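Local coordinates for jasmonate-induced oxygenase 2 (PDB 6LSV), which uses Fe(II), 2-oxoglutarate and O2 to oxidise the defence hormone jasmonate to 12-hydroxyjasmonate, releasing succinate and CO2, at residues A[94-98]-A[237-241]; A[97-101]-A[137-141]; A[133-137]-A[221-225]; A[212-218]-A[286-292]. The contacts are given in a common frame with arbitrary orientation. Numbering follows the deposited sequence.

Contact 1: A[94-98]-A[237-241]; sequences RENWR and LPDDQ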
# COMPACT_ATOMS: atom_id res chain seq x y z
N ARG A 94 6.85 -3.64 13.36
CA ARG A 94 5.82 -2.70 13.79
C ARG A 94 6.30 -1.86 14.97
O ARG A 94 6.15 -0.63 14.96
CB ARG A 94 4.55 -3.46 14.15
CG ARG A 94 3.45 -2.59 14.71
CD ARG A 94 2.33 -3.42 15.31
NE ARG A 94 1.68 -4.26 14.30
CZ ARG A 94 1.92 -5.55 14.13
NH1 ARG A 94 2.81 -6.17 14.91
NH2 ARG A 94 1.28 -6.23 13.19
N GLU A 95 6.88 -2.50 15.98
CA GLU A 95 7.24 -1.78 17.20
C GLU A 95 8.45 -0.88 16.99
O GLU A 95 8.56 0.16 17.65
CB GLU A 95 7.48 -2.76 18.35
CG GLU A 95 6.24 -3.54 18.75
CD GLU A 95 5.01 -2.65 18.91
OE1 GLU A 95 5.09 -1.65 19.65
OE2 GLU A 95 3.97 -2.96 18.29
N ASN A 96 9.37 -1.25 16.10
CA ASN A 96 10.44 -0.34 15.72
C ASN A 96 9.88 0.93 15.09
O ASN A 96 10.27 2.04 15.45
CB ASN A 96 11.40 -1.03 14.76
CG ASN A 96 12.56 -1.70 15.47
OD1 ASN A 96 13.68 -1.20 15.46
ND2 ASN A 96 12.28 -2.84 16.09
N TRP A 97 8.95 0.77 14.14
CA TRP A 97 8.36 1.94 13.50
C TRP A 97 7.47 2.71 14.47
O TRP A 97 7.47 3.95 14.47
CB TRP A 97 7.57 1.52 12.25
CG TRP A 97 8.45 1.32 11.06
CD1 TRP A 97 8.83 0.13 10.50
CD2 TRP A 97 9.09 2.35 10.28
NE1 TRP A 97 9.66 0.36 9.42
CE2 TRP A 97 9.83 1.71 9.27
CE3 TRP A 97 9.09 3.74 10.35
CZ2 TRP A 97 10.57 2.42 8.33
CZ3 TRP A 97 9.83 4.44 9.41
CH2 TRP A 97 10.56 3.78 8.41
N ARG A 98 6.71 2.00 15.31
CA ARG A 98 5.92 2.68 16.33
C ARG A 98 6.81 3.54 17.22
O ARG A 98 6.44 4.66 17.58
CB ARG A 98 5.14 1.67 17.16
CG ARG A 98 4.19 2.32 18.15
CD ARG A 98 3.74 1.35 19.24
NE ARG A 98 3.18 0.11 18.71
CZ ARG A 98 2.00 0.01 18.10
NH1 ARG A 98 1.25 1.09 17.93
NH2 ARG A 98 1.57 -1.17 17.66
N LEU A 237 0.94 -5.18 6.34
CA LEU A 237 0.92 -5.63 7.73
C LEU A 237 0.10 -4.62 8.53
O LEU A 237 0.64 -3.61 9.00
CB LEU A 237 2.33 -5.76 8.31
CG LEU A 237 2.39 -6.27 9.75
CD1 LEU A 237 1.51 -7.50 9.92
CD2 LEU A 237 3.82 -6.57 10.17
N PRO A 238 -1.20 -4.83 8.68
CA PRO A 238 -2.02 -3.86 9.40
C PRO A 238 -1.79 -3.95 10.90
O PRO A 238 -1.27 -4.93 11.42
CB PRO A 238 -3.46 -4.26 9.03
CG PRO A 238 -3.37 -5.71 8.72
CD PRO A 238 -1.99 -5.98 8.18
N ASP A 239 -2.18 -2.88 11.58
CA ASP A 239 -1.98 -2.79 13.02
C ASP A 239 -2.63 -3.97 13.72
O ASP A 239 -3.84 -4.21 13.57
CB ASP A 239 -2.54 -1.47 13.55
CG ASP A 239 -2.09 -1.17 14.97
OD1 ASP A 239 -2.64 -1.79 15.91
OD2 ASP A 239 -1.18 -0.32 15.14
N ASP A 240 -1.83 -4.71 14.49
CA ASP A 240 -2.27 -5.96 15.10
C ASP A 240 -3.28 -5.76 16.23
O ASP A 240 -3.75 -6.77 16.77
CB ASP A 240 -1.06 -6.72 15.64
CG ASP A 240 -0.54 -6.13 16.93
OD1 ASP A 240 -0.30 -4.90 16.98
OD2 ASP A 240 -0.37 -6.89 17.91
N GLN A 241 -3.61 -4.53 16.60
CA GLN A 241 -4.46 -4.31 17.77
C GLN A 241 -5.68 -3.45 17.46
O GLN A 241 -6.71 -3.59 18.11
CB GLN A 241 -3.65 -3.66 18.90
CG GLN A 241 -2.59 -4.56 19.52
CD GLN A 241 -3.18 -5.71 20.32
OE1 GLN A 241 -3.23 -6.85 19.85
NE2 GLN A 241 -3.62 -5.42 21.54

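Contact 2: A[97-101]-A[137-141]; sequences WREFF and DYYFL. With JAA ({(1R,2R)-3-oxo-2-[(2Z)-pent-2-en-1-yl]cyclopentyl}acetic acid), chain D.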
# COMPACT_ATOMS: atom_id res chain seq x y z
N TRP A 97 8.95 0.77 14.14
CA TRP A 97 8.36 1.94 13.50
C TRP A 97 7.47 2.71 14.47
O TRP A 97 7.47 3.95 14.47
CB TRP A 97 7.57 1.52 12.25
CG TRP A 97 8.45 1.32 11.06
CD1 TRP A 97 8.83 0.13 10.50
CD2 TRP A 97 9.09 2.35 10.28
NE1 TRP A 97 9.66 0.36 9.42
CE2 TRP A 97 9.83 1.71 9.27
CE3 TRP A 97 9.09 3.74 10.35
CZ2 TRP A 97 10.57 2.42 8.33
CZ3 TRP A 97 9.83 4.44 9.41
CH2 TRP A 97 10.56 3.78 8.41
N ARG A 98 6.71 2.00 15.31
CA ARG A 98 5.92 2.68 16.33
C ARG A 98 6.81 3.54 17.22
O ARG A 98 6.44 4.66 17.58
CB ARG A 98 5.14 1.67 17.16
CG ARG A 98 4.19 2.32 18.15
CD ARG A 98 3.74 1.35 19.24
NE ARG A 98 3.18 0.11 18.71
CZ ARG A 98 2.00 0.01 18.10
NH1 ARG A 98 1.25 1.09 17.93
NH2 ARG A 98 1.57 -1.17 17.66
N GLU A 99 7.99 3.02 17.59
CA GLU A 99 8.93 3.79 18.39
C GLU A 99 9.42 5.02 17.63
O GLU A 99 9.57 6.10 18.21
CB GLU A 99 10.10 2.91 18.81
CG GLU A 99 11.28 3.65 19.43
CD GLU A 99 10.94 4.26 20.79
OE1 GLU A 99 10.91 3.51 21.79
OE2 GLU A 99 10.70 5.49 20.84
N PHE A 100 9.65 4.87 16.32
CA PHE A 100 10.06 6.02 15.51
C PHE A 100 8.99 7.11 15.53
O PHE A 100 9.30 8.29 15.68
CB PHE A 100 10.33 5.56 14.07
CG PHE A 100 10.59 6.70 13.12
CD1 PHE A 100 11.82 7.32 13.07
CD2 PHE A 100 9.59 7.14 12.27
CE1 PHE A 100 12.06 8.36 12.19
CE2 PHE A 100 9.82 8.18 11.39
CZ PHE A 100 11.05 8.79 11.35
N PHE A 101 7.72 6.72 15.39
CA PHE A 101 6.65 7.71 15.35
C PHE A 101 6.28 8.23 16.73
O PHE A 101 5.62 9.27 16.83
CB PHE A 101 5.42 7.12 14.67
CG PHE A 101 5.56 7.02 13.18
CD1 PHE A 101 5.55 8.16 12.39
CD2 PHE A 101 5.70 5.79 12.56
CE1 PHE A 101 5.68 8.08 11.02
CE2 PHE A 101 5.83 5.70 11.18
CZ PHE A 101 5.82 6.85 10.41
N ASP A 137 0.54 10.59 9.28
CA ASP A 137 1.91 10.80 8.84
C ASP A 137 2.44 9.47 8.31
O ASP A 137 1.87 8.41 8.58
CB ASP A 137 2.79 11.29 9.99
CG ASP A 137 2.29 12.60 10.59
OD1 ASP A 137 1.72 13.42 9.85
OD2 ASP A 137 2.46 12.79 11.82
N TYR A 138 3.52 9.54 7.54
CA TYR A 138 4.04 8.32 6.94
C TYR A 138 5.53 8.47 6.69
O TYR A 138 6.08 9.58 6.71
CB TYR A 138 3.30 7.98 5.64
CG TYR A 138 3.57 8.95 4.52
CD1 TYR A 138 4.62 8.75 3.64
CD2 TYR A 138 2.76 10.07 4.34
CE1 TYR A 138 4.87 9.64 2.61
CE2 TYR A 138 3.00 10.97 3.32
CZ TYR A 138 4.05 10.75 2.45
OH TYR A 138 4.31 11.63 1.43
N TYR A 139 6.18 7.33 6.43
CA TYR A 139 7.56 7.28 5.97
C TYR A 139 7.63 6.45 4.70
O TYR A 139 6.92 5.46 4.56
CB TYR A 139 8.51 6.69 7.03
CG TYR A 139 9.93 7.17 6.87
CD1 TYR A 139 10.78 6.58 5.94
CD2 TYR A 139 10.41 8.22 7.63
CE1 TYR A 139 12.08 7.02 5.79
CE2 TYR A 139 11.71 8.66 7.49
CZ TYR A 139 12.54 8.06 6.57
OH TYR A 139 13.83 8.51 6.42
N PHE A 140 8.50 6.85 3.78
CA PHE A 140 8.63 6.17 2.50
C PHE A 140 10.11 5.98 2.17
O PHE A 140 10.90 6.91 2.34
CB PHE A 140 7.93 6.97 1.39
CG PHE A 140 8.00 6.33 0.04
CD1 PHE A 140 7.34 5.14 -0.23
CD2 PHE A 140 8.72 6.93 -0.98
CE1 PHE A 140 7.40 4.57 -1.48
CE2 PHE A 140 8.79 6.36 -2.24
CZ PHE A 140 8.12 5.17 -2.49
N LEU A 141 10.46 4.78 1.72
CA LEU A 141 11.84 4.47 1.35
C LEU A 141 11.82 3.35 0.32
O LEU A 141 10.85 2.60 0.20
CB LEU A 141 12.68 4.07 2.57
CG LEU A 141 12.27 2.84 3.39
CD1 LEU A 141 12.93 1.56 2.88
CD2 LEU A 141 12.58 3.04 4.87
O01 JAA D . 3.65 7.27 -0.56
O02 JAA D . 5.49 4.20 -5.82
O03 JAA D . 5.33 6.20 -6.67
C04 JAA D . 4.30 5.96 -3.60
C05 JAA D . 3.15 6.45 -2.56
C06 JAA D . 5.27 7.17 -3.68
C07 JAA D . 4.96 7.97 -2.60
C08 JAA D . 3.82 7.18 -1.73
C09 JAA D . 2.47 5.22 -1.82
C10 JAA D . 3.78 5.66 -4.89
C11 JAA D . 1.29 4.69 -2.64
C12 JAA D . 4.93 5.33 -5.85
C13 JAA D . 0.11 4.46 -2.10
C14 JAA D . -0.15 4.72 -0.62
C15 JAA D . -1.38 5.61 -0.46

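Contact 3: A[133-137]-A[221-225]; sequences LDWSD and ALGLS. With AKG (2-oxoglutaric acid), chain C.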
# COMPACT_ATOMS: atom_id res chain seq x y z
N LEU A 133 -6.81 16.97 3.36
CA LEU A 133 -5.69 16.18 3.85
C LEU A 133 -6.20 14.99 4.67
O LEU A 133 -7.33 14.98 5.16
CB LEU A 133 -4.74 17.03 4.70
CG LEU A 133 -4.11 18.19 3.94
CD1 LEU A 133 -3.26 19.03 4.87
CD2 LEU A 133 -3.30 17.68 2.77
N ASP A 134 -5.33 14.00 4.81
CA ASP A 134 -5.64 12.80 5.56
C ASP A 134 -4.99 12.85 6.94
O ASP A 134 -3.96 13.51 7.15
CB ASP A 134 -5.16 11.55 4.81
CG ASP A 134 -5.98 11.29 3.56
OD1 ASP A 134 -7.10 11.84 3.45
OD2 ASP A 134 -5.50 10.54 2.68
N TRP A 135 -5.61 12.16 7.89
CA TRP A 135 -5.16 12.17 9.28
C TRP A 135 -4.09 11.10 9.49
O TRP A 135 -4.28 10.11 10.20
CB TRP A 135 -6.33 11.98 10.23
CG TRP A 135 -6.03 12.42 11.64
CD1 TRP A 135 -5.68 11.63 12.69
CD2 TRP A 135 -6.03 13.76 12.13
NE1 TRP A 135 -5.48 12.40 13.82
CE2 TRP A 135 -5.69 13.71 13.49
CE3 TRP A 135 -6.30 15.01 11.55
CZ2 TRP A 135 -5.60 14.85 14.29
CZ3 TRP A 135 -6.21 16.14 12.34
CH2 TRP A 135 -5.86 16.06 13.69
N SER A 136 -2.93 11.32 8.87
CA SER A 136 -1.84 10.38 9.02
C SER A 136 -0.53 11.04 8.63
O SER A 136 -0.49 11.93 7.77
CB SER A 136 -2.05 9.12 8.16
OG SER A 136 -2.52 9.45 6.87
N ASP A 137 0.54 10.59 9.28
CA ASP A 137 1.91 10.80 8.84
C ASP A 137 2.44 9.47 8.31
O ASP A 137 1.87 8.41 8.58
CB ASP A 137 2.79 11.29 9.99
CG ASP A 137 2.29 12.60 10.59
OD1 ASP A 137 1.72 13.42 9.85
OD2 ASP A 137 2.46 12.79 11.82
N ALA A 221 -13.10 12.53 9.59
CA ALA A 221 -11.76 12.43 9.04
C ALA A 221 -11.53 11.04 8.47
O ALA A 221 -12.29 10.10 8.71
CB ALA A 221 -10.71 12.75 10.10
N LEU A 222 -10.45 10.92 7.70
CA LEU A 222 -9.98 9.65 7.18
C LEU A 222 -8.47 9.59 7.38
O LEU A 222 -7.77 10.56 7.08
CB LEU A 222 -10.32 9.48 5.69
CG LEU A 222 -11.73 9.01 5.35
CD1 LEU A 222 -11.97 9.08 3.85
CD2 LEU A 222 -11.97 7.60 5.86
N GLY A 223 -7.99 8.48 7.93
CA GLY A 223 -6.56 8.29 8.02
C GLY A 223 -5.90 8.24 6.66
O GLY A 223 -4.79 8.74 6.48
N LEU A 224 -6.60 7.68 5.67
CA LEU A 224 -6.12 7.62 4.30
C LEU A 224 -7.33 7.51 3.38
O LEU A 224 -8.14 6.60 3.53
CB LEU A 224 -5.18 6.43 4.11
CG LEU A 224 -4.29 6.42 2.87
CD1 LEU A 224 -3.60 7.76 2.68
CD2 LEU A 224 -3.29 5.29 2.98
N SER A 225 -7.45 8.44 2.43
CA SER A 225 -8.60 8.50 1.55
C SER A 225 -8.60 7.33 0.56
O SER A 225 -7.58 6.68 0.36
CB SER A 225 -8.62 9.84 0.80
OG SER A 225 -8.88 10.90 1.69
C1 AKG C . -1.58 1.68 2.50
O1 AKG C . -1.41 0.86 1.55
O2 AKG C . -0.79 2.65 2.62
C2 AKG C . -2.76 1.48 3.46
O5 AKG C . -3.86 1.52 3.02
C3 AKG C . -2.55 1.23 4.96
C4 AKG C . -3.61 0.24 5.46
C5 AKG C . -3.74 0.30 6.98
O3 AKG C . -4.10 -0.72 7.63
O4 AKG C . -3.49 1.37 7.58
O HOH W 1 -8.88 13.60 7.18

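Contact 4: A[212-218]-A[286-292]; sequences YPKCPRP and VIVNSDK. With AKG (2-oxoglutaric acid), chain C.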
# COMPACT_ATOMS: atom_id res chain seq x y z
N TYR A 212 -1.23 6.62 12.15
CA TYR A 212 -2.55 7.23 12.31
C TYR A 212 -2.74 7.62 13.77
O TYR A 212 -3.21 6.81 14.57
CB TYR A 212 -3.65 6.27 11.85
CG TYR A 212 -3.40 5.66 10.49
CD1 TYR A 212 -3.73 6.35 9.33
CD2 TYR A 212 -2.81 4.41 10.37
CE1 TYR A 212 -3.49 5.80 8.08
CE2 TYR A 212 -2.57 3.85 9.13
CZ TYR A 212 -2.91 4.55 7.99
OH TYR A 212 -2.67 4.01 6.75
N PRO A 213 -2.39 8.86 14.16
CA PRO A 213 -2.55 9.29 15.56
C PRO A 213 -4.01 9.40 15.96
O PRO A 213 -4.89 9.18 15.12
CB PRO A 213 -1.85 10.65 15.59
CG PRO A 213 -1.02 10.71 14.34
CD PRO A 213 -1.79 9.92 13.33
N LYS A 214 -4.30 9.73 17.21
CA LYS A 214 -5.69 9.87 17.61
C LYS A 214 -6.28 11.14 16.99
O LYS A 214 -5.58 12.12 16.75
CB LYS A 214 -5.83 9.88 19.14
CG LYS A 214 -5.21 8.67 19.87
CD LYS A 214 -4.94 8.98 21.31
CE LYS A 214 -4.21 10.29 21.53
NZ LYS A 214 -3.15 10.75 20.59
N CYS A 215 -7.58 11.09 16.69
CA CYS A 215 -8.24 12.15 15.97
C CYS A 215 -9.40 12.68 16.81
O CYS A 215 -10.22 11.89 17.28
CB CYS A 215 -8.76 11.66 14.61
SG CYS A 215 -9.56 12.93 13.64
N PRO A 216 -9.51 14.00 17.01
CA PRO A 216 -10.55 14.52 17.90
C PRO A 216 -11.96 14.29 17.38
O PRO A 216 -12.89 14.16 18.19
CB PRO A 216 -10.22 16.01 17.99
CG PRO A 216 -9.40 16.30 16.77
CD PRO A 216 -8.63 15.05 16.49
N ARG A 217 -12.17 14.24 16.06
CA ARG A 217 -13.49 13.98 15.47
C ARG A 217 -13.33 13.02 14.31
O ARG A 217 -13.43 13.40 13.14
CB ARG A 217 -14.15 15.29 15.02
CG ARG A 217 -14.28 16.35 16.11
CD ARG A 217 -15.58 16.20 16.88
NE ARG A 217 -16.69 15.84 16.01
CZ ARG A 217 -17.58 16.70 15.53
NH1 ARG A 217 -17.49 17.99 15.84
NH2 ARG A 217 -18.56 16.28 14.74
N PRO A 218 -13.10 11.73 14.60
CA PRO A 218 -12.77 10.78 13.52
C PRO A 218 -13.93 10.48 12.59
O PRO A 218 -13.69 9.98 11.49
CB PRO A 218 -12.34 9.52 14.28
CG PRO A 218 -13.09 9.61 15.56
CD PRO A 218 -13.13 11.07 15.92
N VAL A 286 -8.46 4.11 5.18
CA VAL A 286 -8.23 3.92 6.61
C VAL A 286 -9.10 4.91 7.37
O VAL A 286 -9.14 6.10 7.03
CB VAL A 286 -6.74 4.10 6.98
CG1 VAL A 286 -6.50 3.65 8.41
CG2 VAL A 286 -5.86 3.31 6.02
N ILE A 287 -9.80 4.42 8.38
CA ILE A 287 -10.52 5.27 9.30
C ILE A 287 -9.69 5.37 10.57
O ILE A 287 -8.85 4.52 10.88
CB ILE A 287 -11.94 4.74 9.60
CG1 ILE A 287 -11.88 3.38 10.29
CG2 ILE A 287 -12.77 4.66 8.32
CD1 ILE A 287 -13.25 2.76 10.53
N VAL A 288 -9.91 6.45 11.32
CA VAL A 288 -9.16 6.70 12.55
C VAL A 288 -10.15 6.74 13.71
O VAL A 288 -11.36 6.62 13.50
CB VAL A 288 -8.34 8.00 12.45
CG1 VAL A 288 -7.11 7.79 11.60
CG2 VAL A 288 -9.19 9.12 11.86
N ASN A 289 -9.65 6.88 14.94
CA ASN A 289 -10.53 7.09 16.08
C ASN A 289 -9.84 7.97 17.11
O ASN A 289 -8.66 8.29 17.00
CB ASN A 289 -11.00 5.77 16.70
CG ASN A 289 -9.87 4.79 16.94
OD1 ASN A 289 -8.76 5.18 17.31
ND2 ASN A 289 -10.15 3.51 16.74
N SER A 290 -10.62 8.36 18.12
CA SER A 290 -10.20 9.36 19.08
C SER A 290 -9.34 8.81 20.21
O SER A 290 -8.70 9.59 20.92
CB SER A 290 -11.43 10.04 19.69
OG SER A 290 -12.27 9.08 20.32
N ASP A 291 -9.32 7.49 20.40
CA ASP A 291 -8.81 6.91 21.63
C ASP A 291 -7.52 6.12 21.47
O ASP A 291 -6.81 5.93 22.47
CB ASP A 291 -9.87 6.00 22.26
CG ASP A 291 -11.22 6.71 22.38
OD1 ASP A 291 -11.22 7.86 22.87
OD2 ASP A 291 -12.25 6.13 21.99
N LYS A 292 -7.19 5.65 20.27
CA LYS A 292 -5.94 4.94 20.08
C LYS A 292 -5.42 5.22 18.67
O LYS A 292 -6.14 5.70 17.79
CB LYS A 292 -6.09 3.44 20.36
CG LYS A 292 -4.76 2.70 20.60
CD LYS A 292 -3.71 3.56 21.33
CE LYS A 292 -2.43 2.76 21.58
NZ LYS A 292 -2.17 1.79 20.48
C1 AKG C . -1.58 1.68 2.50
O1 AKG C . -1.41 0.86 1.55
O2 AKG C . -0.79 2.65 2.62
C2 AKG C . -2.76 1.48 3.46
O5 AKG C . -3.86 1.52 3.02
C3 AKG C . -2.55 1.23 4.96
C4 AKG C . -3.61 0.24 5.46
C5 AKG C . -3.74 0.30 6.98
O3 AKG C . -4.10 -0.72 7.63
O4 AKG C . -3.49 1.37 7.58
O HOH W 2 -6.61 7.23 15.40

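Contact 1: A[94-98]-A[237-241]
The backbones stay well apart: one turn of helix 87-102 faces the irregular chain that leaves strand 233-237, and even the closest CA atoms, those of R94 and D239, are 7.8 Å from each other. Two arginines bridge the gap, one turn apart on the helix. R94 reaches L237 to D240: its NH2 gives a weak hydrogen bond to P238 O (3.4 Å) and packs on L237 CD1 (3.5 Å). D240 OD1 sits over the face of the guanidinium, 3.4 Å from R94 NE, so this salt bridge rests on charge without a directed N-H. R98 NE pairs with E95 OE1 at 2.8 Å, while R98 NH2 makes a long salt bridge to D239 OD2 (3.8 Å); D91 also pairs with R94, and E293 with R98. D239 OD1 accepts from Q241 N (3.0 Å), an Asx turn, and its OD2 is bound by V295 N. The helix is thus joined to the loop beside the 2-oxoglutarate pocket, which P238 lines, mainly by loosely directed charge pairing.

Contact 2: A[97-101]-A[137-141]
This is aromatic helix-on-sheet packing: the last turn of helix 87-102 lies against the major sheet of the double-stranded beta-helix fold, at the start of strand 137-144. The short axes approach to 10.6 Å and their directions differ by 123°, a spacing filled by large side chains; no hydrogen bond crosses. W97, F100 and F101 point toward the strand. Y139 meets the first two: its CB is 3.5 Å from W97 CZ3, and its CD2 is 3.8 Å from F100 CE2. The three rings form a cluster of oblique pairs, with the Y139 centroid 5.4 Å from that of the six-membered W97 ring and 5.5 Å from that of F100. Beside it, L141 CD2 touches the edge of the indole at W97 CZ2 (4.0 Å). Towards the start of the strand, the edge of the F101 ring abuts the backbone, with F101 CZ 4.0 Å from Y139 N. The Y139 hydroxyl is bound by K153 O, and I161 and I165 of helix 161-186 pack on this aromatic group. Strand alternation turns Y138 and F140 away from the helix: JAA C06 lies over the F140 ring, 3.7 Å from F140 CZ, and Y138 makes a cation-pi contact with jasmonate-binding R208. One strand therefore presents a largely apolar face, led by Y139 and L141, to the helix, while F140 on the other lines the jasmonate pocket.

Contact 3: A[133-137]-A[221-225]
The carboxylate of D134 grips S225 twice: D134 OD1 accepts from S225 OG at 2.7 Å and D134 OD2 from S225 N at 2.9 Å. K27 adds a salt bridge to OD1. Next along the chain, W135 N donates to L222 O (2.8 Å) in a nearly straight hydrogen bond, and S136 OG donates to G223 O over a very short 2.4 Å. Water 1 lies between the segments, accepting from L222 N (3.1 Å) and 2.9 Å from L133 O. These bonds draw the backbones together until the CA atoms of W135 and G223 are 4.3 Å apart; W135 O comes within 3.6 Å of G223 CA. W135 centres an inverse gamma turn, and its CB meets A221 CB at 4.4 Å, while its indole leads away to Y25 and K214. The CA-to-CB bond of L224 points away from 133-137, although its CD1 still lies 3.4 Å from D134 OD2; L224 borders both ligands, its CD2 3.7 Å from AKG O2. G223 and L224 form a classic beta bulge opposite V286, just ahead of H227 and D229 of the two-histidine, one-carboxylate iron site characteristic of 2-oxoglutarate-dependent dioxygenases.

Contact 4: A[212-218]-A[286-292]
V288 fills the apolar centre, its CG1 3.8 Å from Y212 CB and its CG2 3.8 Å from C215 CB and 4.0 Å from P218 CB. Deeper in, V286 CG1 sits over the Y212 ring, 3.7 Å from the centroid and 14° off the normal, a CH-pi contact. The ring is held with its hydroxyl at the cosubstrate: Y212 OH makes a weak hydrogen bond to AKG O4 (2.9 Å), and V286 CG2 lies 3.4 Å from the same oxygen. This pairing lines the 2-oxoglutarate end of the double-stranded beta-helix pocket, where R294 and N210 also bind the ligand. Farther out, C215 N donates to N289 O (3.0 Å), which K214 CA also approaches at 3.4 Å, and S290 CA makes a CA-H...O contact with C215 O (3.1 Å). Water 2 accepts from N289 N (3.1 Å) and lies 2.6 Å from P213 O. Toward the solvent-facing edge the aliphatic part of K214 runs along the backbone, with K214 CB 3.4 Å from S290 O.

Overall arrangement
The four contacts form two neighbouring pairs. Contacts 1 and 2 share W97 and R98 on helix 87-102, with centres about 10 Å apart; one reaches the loop after strand 233-237, the other the strand 137-144. D137 is common to contacts 2 and 3, whose centres are about 15 Å apart. Contacts 3 and 4, about 9 Å between centres, touch directly: W135 NE1 lies 2.9 Å from K214 O, probably a hydrogen bond, and L224 O 3.0 Å from V286 N. Both of these contacts border 2-oxoglutarate, contact 3 through L224 and contact 4 through Y212 and V286; P238 of contact 1 also touches it, while F140 of contact 2 and L224 line the jasmonate pocket.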